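Local coordinates for protein metallocarboxypeptidase (Trypanosoma cruzi, PDB 3DWC) that probably acts as a metal-dependent carboxypeptidase of the M32 family, releasing C-terminal amino acids other than proline with broad specificity, at residues B[176-181]-B[361-366]; B[385-390]-B[395-400]. All coordinates share one frame; numbering follows the deposited sequence.

Contact 1: B[176-181]-B[361-366]; sequences GNVRSW and HVMLRY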
loop_
_atom_site.group_PDB
_atom_site.type_symbol
_atom_site.label_atom_id
_atom_site.label_comp_id
_atom_site.label_asym_id
_atom_site.label_seq_id
_atom_site.Cartn_x
_atom_site.Cartn_y
_atom_site.Cartn_z
ATOM N N GLY B 176 32.277 8.978 26.966
ATOM C CA GLY B 176 33.506 8.935 27.775
ATOM C C GLY B 176 33.472 7.827 28.803
ATOM O O GLY B 176 34.502 7.181 29.060
ATOM N N ASN B 177 32.291 7.606 29.401
ATOM C CA ASN B 177 32.108 6.483 30.328
ATOM C C ASN B 177 32.363 5.174 29.582
ATOM O O ASN B 177 33.252 4.420 29.938
ATOM C CB ASN B 177 30.730 6.479 30.951
ATOM C CG ASN B 177 30.577 5.398 32.007
ATOM O OD1 ASN B 177 30.519 4.209 31.711
ATOM N ND2 ASN B 177 30.501 5.817 33.257
ATOM N N VAL B 178 31.653 4.948 28.492
ATOM C CA VAL B 178 31.940 3.761 27.642
ATOM C C VAL B 178 33.430 3.616 27.244
ATOM O O VAL B 178 33.990 2.525 27.318
ATOM C CB VAL B 178 31.007 3.719 26.370
ATOM C CG1 VAL B 178 31.349 2.524 25.406
ATOM C CG2 VAL B 178 29.542 3.682 26.774
ATOM N N ARG B 179 34.053 4.708 26.822
ATOM C CA ARG B 179 35.437 4.675 26.347
ATOM C C ARG B 179 36.414 4.254 27.434
ATOM O O ARG B 179 37.475 3.711 27.106
ATOM C CB ARG B 179 35.872 6.043 25.754
ATOM C CG ARG B 179 37.113 5.997 24.839
ATOM C CD ARG B 179 37.588 7.415 24.337
ATOM N NE ARG B 179 36.428 8.150 23.869
ATOM C CZ ARG B 179 35.808 9.118 24.543
ATOM N NH1 ARG B 179 34.712 9.672 24.025
ATOM N NH2 ARG B 179 36.270 9.559 25.721
ATOM N N SER B 180 36.083 4.522 28.708
ATOM C CA SER B 180 36.961 4.237 29.818
ATOM C C SER B 180 37.096 2.736 30.114
ATOM O O SER B 180 38.095 2.322 30.723
ATOM C CB SER B 180 36.508 4.992 31.090
ATOM O OG SER B 180 35.312 4.441 31.641
ATOM N N TRP B 181 36.104 1.928 29.703
ATOM C CA TRP B 181 36.044 0.479 30.060
ATOM C C TRP B 181 35.857 -0.517 28.907
ATOM O O TRP B 181 36.328 -1.663 29.037
ATOM C CB TRP B 181 35.012 0.188 31.184
ATOM C CG TRP B 181 33.606 0.641 30.902
ATOM C CD1 TRP B 181 33.024 1.811 31.300
ATOM C CD2 TRP B 181 32.609 -0.068 30.142
ATOM N NE1 TRP B 181 31.727 1.876 30.838
ATOM C CE2 TRP B 181 31.457 0.740 30.111
ATOM C CE3 TRP B 181 32.583 -1.311 29.491
ATOM C CZ2 TRP B 181 30.310 0.358 29.450
ATOM C CZ3 TRP B 181 31.451 -1.688 28.841
ATOM C CH2 TRP B 181 30.315 -0.859 28.830
ATOM N N HIS B 361 31.676 0.703 17.411
ATOM C CA HIS B 361 31.411 1.291 16.094
ATOM C C HIS B 361 30.602 2.585 16.235
ATOM O O HIS B 361 30.855 3.565 15.561
ATOM C CB HIS B 361 30.640 0.300 15.188
ATOM C CG HIS B 361 31.435 -0.919 14.763
ATOM N ND1 HIS B 361 32.131 -0.987 13.568
ATOM C CD2 HIS B 361 31.614 -2.121 15.364
ATOM C CE1 HIS B 361 32.723 -2.164 13.471
ATOM N NE2 HIS B 361 32.406 -2.880 14.537
ATOM N N VAL B 362 29.638 2.596 17.152
ATOM C CA VAL B 362 28.790 3.754 17.388
ATOM C C VAL B 362 29.608 4.851 18.039
ATOM O O VAL B 362 29.549 6.006 17.613
ATOM C CB VAL B 362 27.555 3.360 18.268
ATOM C CG1 VAL B 362 26.767 4.588 18.736
ATOM C CG2 VAL B 362 26.655 2.360 17.493
ATOM N N MET B 363 30.349 4.503 19.090
ATOM C CA MET B 363 31.163 5.485 19.783
ATOM C C MET B 363 32.080 6.236 18.819
ATOM O O MET B 363 32.176 7.452 18.827
ATOM C CB MET B 363 32.063 4.826 20.812
ATOM C CG MET B 363 32.944 5.813 21.506
ATOM S SD MET B 363 33.496 5.197 23.092
ATOM C CE MET B 363 34.656 3.936 22.613
ATOM N N LEU B 364 32.780 5.495 18.004
ATOM C CA LEU B 364 33.644 6.129 17.009
ATOM C C LEU B 364 32.932 7.053 16.010
ATOM O O LEU B 364 33.530 8.031 15.538
ATOM C CB LEU B 364 34.487 5.083 16.304
ATOM C CG LEU B 364 34.259 4.493 14.931
ATOM C CD1 LEU B 364 34.373 5.472 13.762
ATOM C CD2 LEU B 364 35.313 3.433 14.842
ATOM N N ARG B 365 31.683 6.759 15.670
ATOM C CA ARG B 365 30.965 7.645 14.770
ATOM C C ARG B 365 30.542 8.883 15.522
ATOM O O ARG B 365 30.577 9.978 14.972
ATOM C CB ARG B 365 29.794 6.960 14.123
ATOM C CG ARG B 365 30.190 5.840 13.197
ATOM C CD ARG B 365 29.021 4.872 12.960
ATOM N NE ARG B 365 29.249 3.981 11.812
ATOM C CZ ARG B 365 30.188 3.039 11.805
ATOM N NH1 ARG B 365 30.370 2.277 10.746
ATOM N NH2 ARG B 365 30.973 2.880 12.853
ATOM N N TYR B 366 30.173 8.724 16.791
ATOM C CA TYR B 366 29.818 9.871 17.613
ATOM C C TYR B 366 30.995 10.905 17.595
ATOM O O TYR B 366 30.825 12.084 17.243
ATOM C CB TYR B 366 29.428 9.422 19.040
ATOM C CG TYR B 366 29.370 10.577 19.991
ATOM C CD1 TYR B 366 30.289 10.713 21.007
ATOM C CD2 TYR B 366 28.423 11.596 19.817
ATOM C CE1 TYR B 366 30.244 11.815 21.878
ATOM C CE2 TYR B 366 28.368 12.674 20.670
ATOM C CZ TYR B 366 29.282 12.779 21.687
ATOM O OH TYR B 366 29.225 13.861 22.489
#
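Met363 reaches out from its helix to meet Val178 and Arg179, and its thioether end makes all the close contacts between the two segments. The packing is apolar: SD of Met363 lies 3.7 Å from CB of Arg179, while CE of Met363 rests 3.9 Å from CG of the same arginine. CG of Met363 stands anti to the backbone N (chi1 178°), carrying the thioether away from its own backbone, and the bend at chi3 (72°) turns the methyl onto the arginine, whose side chain it crosses at about a right angle. On the neighbouring residue, CG1 of Val178 stands 4.1 Å from SD of Met363, these two side chains sliding past each other in opposite directions. Polar interaction comes from the far end of Arg179, whose NH1 forms a salt bridge with Glu367, one residue beyond 361-366, tying the two helices by charge as well. Within 176-181 two side-chain hydrogen bonds form apart from the interface: NE1 of Trp181 gives a bond of 2.8 Å to OD1 of Asn177, which lies in the indole plane, and OG of Ser180 bonds O of Asn177 at 2.7 Å, on a carbonyl lone pair. Met428 of helix 421-441 also packs on Val178. This is helix-to-helix packing between helices 168-196 and 358-374 of the largely helical M32 carboxypeptidase fold, away from the cobalt site.

Contact 2: B[385-390]-B[395-400]; sequences VWNEKM and GLETLG
A helix end with its returning loop: helix 382-394 gives way at Gly395, the first residue beyond it, whose positive phi (69°) turns the chain, and residues 396-399 run back beside the helix they have just left. Asn387 holds this return. Its OD1 accepts the backbone N-H of Thr398 at 2.9 Å, nearly straight (162°) and in the carbonyl plane, and more weakly that of Leu399, N to OD1 3.1 Å. The side chain of Asn387 leaves opposite its backbone N (chi1 177°), which carries the amide out to the loop, where the one oxygen takes a firm bond from Thr398 N and a weak one from Leu399 N. Thr398 also points its side chain inward: OG1 comes 3.3 Å from CB of Asn387 and sits at the indole edge of Trp386, near the ring plane, 3.7 Å from CD1. CG2 of Thr398 packs 3.9 Å from CG of Met390. Nearer the turn, N of Leu396 makes a weak bond to O of Met390 at 3.3 Å. Leu348, from another loop, touches Met390, Leu396 and Thr398 alike. Here the motif is a glycine-ended helix C-terminus whose outgoing loop is bound back to the helix by an asparagine side chain.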
loop_
_atom_site.group_PDB
_atom_site.type_symbol
_atom_site.label_atom_id
_atom_site.label_comp_id
_atom_site.label_asym_id
_atom_site.label_seq_id
_atom_site.Cartn_x
_atom_site.Cartn_y
_atom_site.Cartn_z
ATOM N N VAL B 385 41.406 9.340 10.876
ATOM C CA VAL B 385 40.830 9.263 12.212
ATOM C C VAL B 385 39.926 8.022 12.380
ATOM O O VAL B 385 39.848 7.468 13.458
ATOM C CB VAL B 385 40.014 10.544 12.509
ATOM C CG1 VAL B 385 39.316 10.437 13.854
ATOM C CG2 VAL B 385 40.926 11.800 12.458
ATOM N N TRP B 386 39.254 7.605 11.308
ATOM C CA TRP B 386 38.452 6.372 11.302
ATOM C C TRP B 386 39.331 5.179 11.608
ATOM O O TRP B 386 38.980 4.326 12.433
ATOM C CB TRP B 386 37.825 6.155 9.934
ATOM C CG TRP B 386 36.791 5.107 9.930
ATOM C CD1 TRP B 386 36.979 3.763 9.897
ATOM C CD2 TRP B 386 35.391 5.322 9.944
ATOM N NE1 TRP B 386 35.765 3.114 9.898
ATOM C CE2 TRP B 386 34.772 4.054 9.930
ATOM C CE3 TRP B 386 34.587 6.466 9.980
ATOM C CZ2 TRP B 386 33.401 3.898 9.943
ATOM C CZ3 TRP B 386 33.187 6.304 10.000
ATOM C CH2 TRP B 386 32.625 5.036 9.967
ATOM N N ASN B 387 40.486 5.147 10.934
ATOM C CA ASN B 387 41.497 4.113 11.136
ATOM C C ASN B 387 42.103 4.127 12.548
ATOM O O ASN B 387 42.319 3.070 13.156
ATOM C CB ASN B 387 42.599 4.258 10.092
ATOM C CG ASN B 387 43.725 3.263 10.299
ATOM O OD1 ASN B 387 43.532 2.057 10.178
ATOM N ND2 ASN B 387 44.901 3.767 10.644
ATOM N N GLU B 388 42.416 5.320 13.048
ATOM C CA GLU B 388 42.957 5.475 14.404
ATOM C C GLU B 388 42.029 4.867 15.446
ATOM O O GLU B 388 42.443 4.117 16.332
ATOM C CB GLU B 388 43.143 6.954 14.745
ATOM C CG GLU B 388 44.351 7.615 14.096
ATOM C CD GLU B 388 44.464 9.099 14.449
ATOM O OE1 GLU B 388 45.570 9.684 14.279
ATOM O OE2 GLU B 388 43.446 9.681 14.897
ATOM N N LYS B 389 40.763 5.251 15.345
ATOM C CA LYS B 389 39.740 4.814 16.270
ATOM C C LYS B 389 39.480 3.323 16.132
ATOM O O LYS B 389 39.299 2.643 17.133
ATOM C CB LYS B 389 38.475 5.654 16.081
ATOM C CG LYS B 389 38.660 7.087 16.647
ATOM C CD LYS B 389 37.541 8.064 16.314
ATOM C CE LYS B 389 37.776 9.444 16.949
ATOM N NZ LYS B 389 37.995 9.403 18.442
ATOM N N MET B 390 39.515 2.818 14.898
ATOM C CA MET B 390 39.241 1.395 14.629
ATOM C C MET B 390 40.311 0.492 15.242
ATOM O O MET B 390 39.987 -0.519 15.881
ATOM C CB MET B 390 39.112 1.130 13.110
ATOM C CG MET B 390 37.751 1.484 12.510
ATOM S SD MET B 390 36.320 0.534 13.161
ATOM C CE MET B 390 36.767 -1.167 12.724
ATOM N N GLY B 395 40.879 -3.003 17.527
ATOM C CA GLY B 395 42.115 -3.688 17.137
ATOM C C GLY B 395 42.250 -3.992 15.647
ATOM O O GLY B 395 43.030 -4.863 15.263
ATOM N N LEU B 396 41.522 -3.260 14.807
ATOM C CA LEU B 396 41.552 -3.495 13.370
ATOM C C LEU B 396 41.884 -2.243 12.582
ATOM O O LEU B 396 41.460 -1.153 12.946
ATOM C CB LEU B 396 40.200 -4.022 12.911
ATOM C CG LEU B 396 39.762 -5.358 13.512
ATOM C CD1 LEU B 396 38.381 -5.679 12.988
ATOM C CD2 LEU B 396 40.769 -6.484 13.182
ATOM N N GLU B 397 42.630 -2.431 11.486
ATOM C CA GLU B 397 43.031 -1.357 10.565
ATOM C C GLU B 397 42.094 -1.215 9.376
ATOM O O GLU B 397 41.623 -2.211 8.830
ATOM C CB GLU B 397 44.412 -1.640 9.973
ATOM C CG GLU B 397 45.557 -1.608 10.960
ATOM C CD GLU B 397 46.912 -1.559 10.269
ATOM O OE1 GLU B 397 47.929 -1.544 11.000
ATOM O OE2 GLU B 397 46.959 -1.513 9.005
ATOM N N THR B 398 41.909 0.036 8.940
ATOM C CA THR B 398 41.159 0.378 7.731
ATOM C C THR B 398 41.932 1.257 6.737
ATOM O O THR B 398 41.403 1.574 5.668
ATOM C CB THR B 398 39.862 1.144 8.092
ATOM O OG1 THR B 398 40.198 2.394 8.711
ATOM C CG2 THR B 398 38.975 0.319 9.032
ATOM N N LEU B 399 43.157 1.664 7.080
ATOM C CA LEU B 399 43.954 2.542 6.192
ATOM C C LEU B 399 43.985 1.936 4.801
ATOM O O LEU B 399 44.396 0.780 4.632
ATOM C CB LEU B 399 45.381 2.773 6.717
ATOM C CG LEU B 399 46.156 3.945 6.075
ATOM C CD1 LEU B 399 46.947 4.728 7.117
ATOM C CD2 LEU B 399 47.094 3.476 4.960
ATOM N N GLY B 400 43.461 2.697 3.835
ATOM C CA GLY B 400 43.431 2.284 2.424
ATOM C C GLY B 400 42.177 1.524 2.055
ATOM O O GLY B 400 41.956 1.234 0.888
#

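Contact 1 comes first along the chain and closes before contact 2 opens; their centres are about 15 Å apart, on the same side of the chain's centre. Helices 358-374 and 382-394 follow each other in sequence and join the two sites directly: CD2 of Leu364 packs 3.5 Å from SD of Met390, and CD1 of Leu364 lies 3.9 Å from CE3 of Trp386. Glu367, the salt-bridge partner of Arg179, also pairs with Lys389. Helix 358-374 packs against both 168-196 and 382-394, Arg179 also reaches Tyr393 of the latter, and the loop 395-400 lies along helix 382-394, with contact 2 farther from the chain's centre.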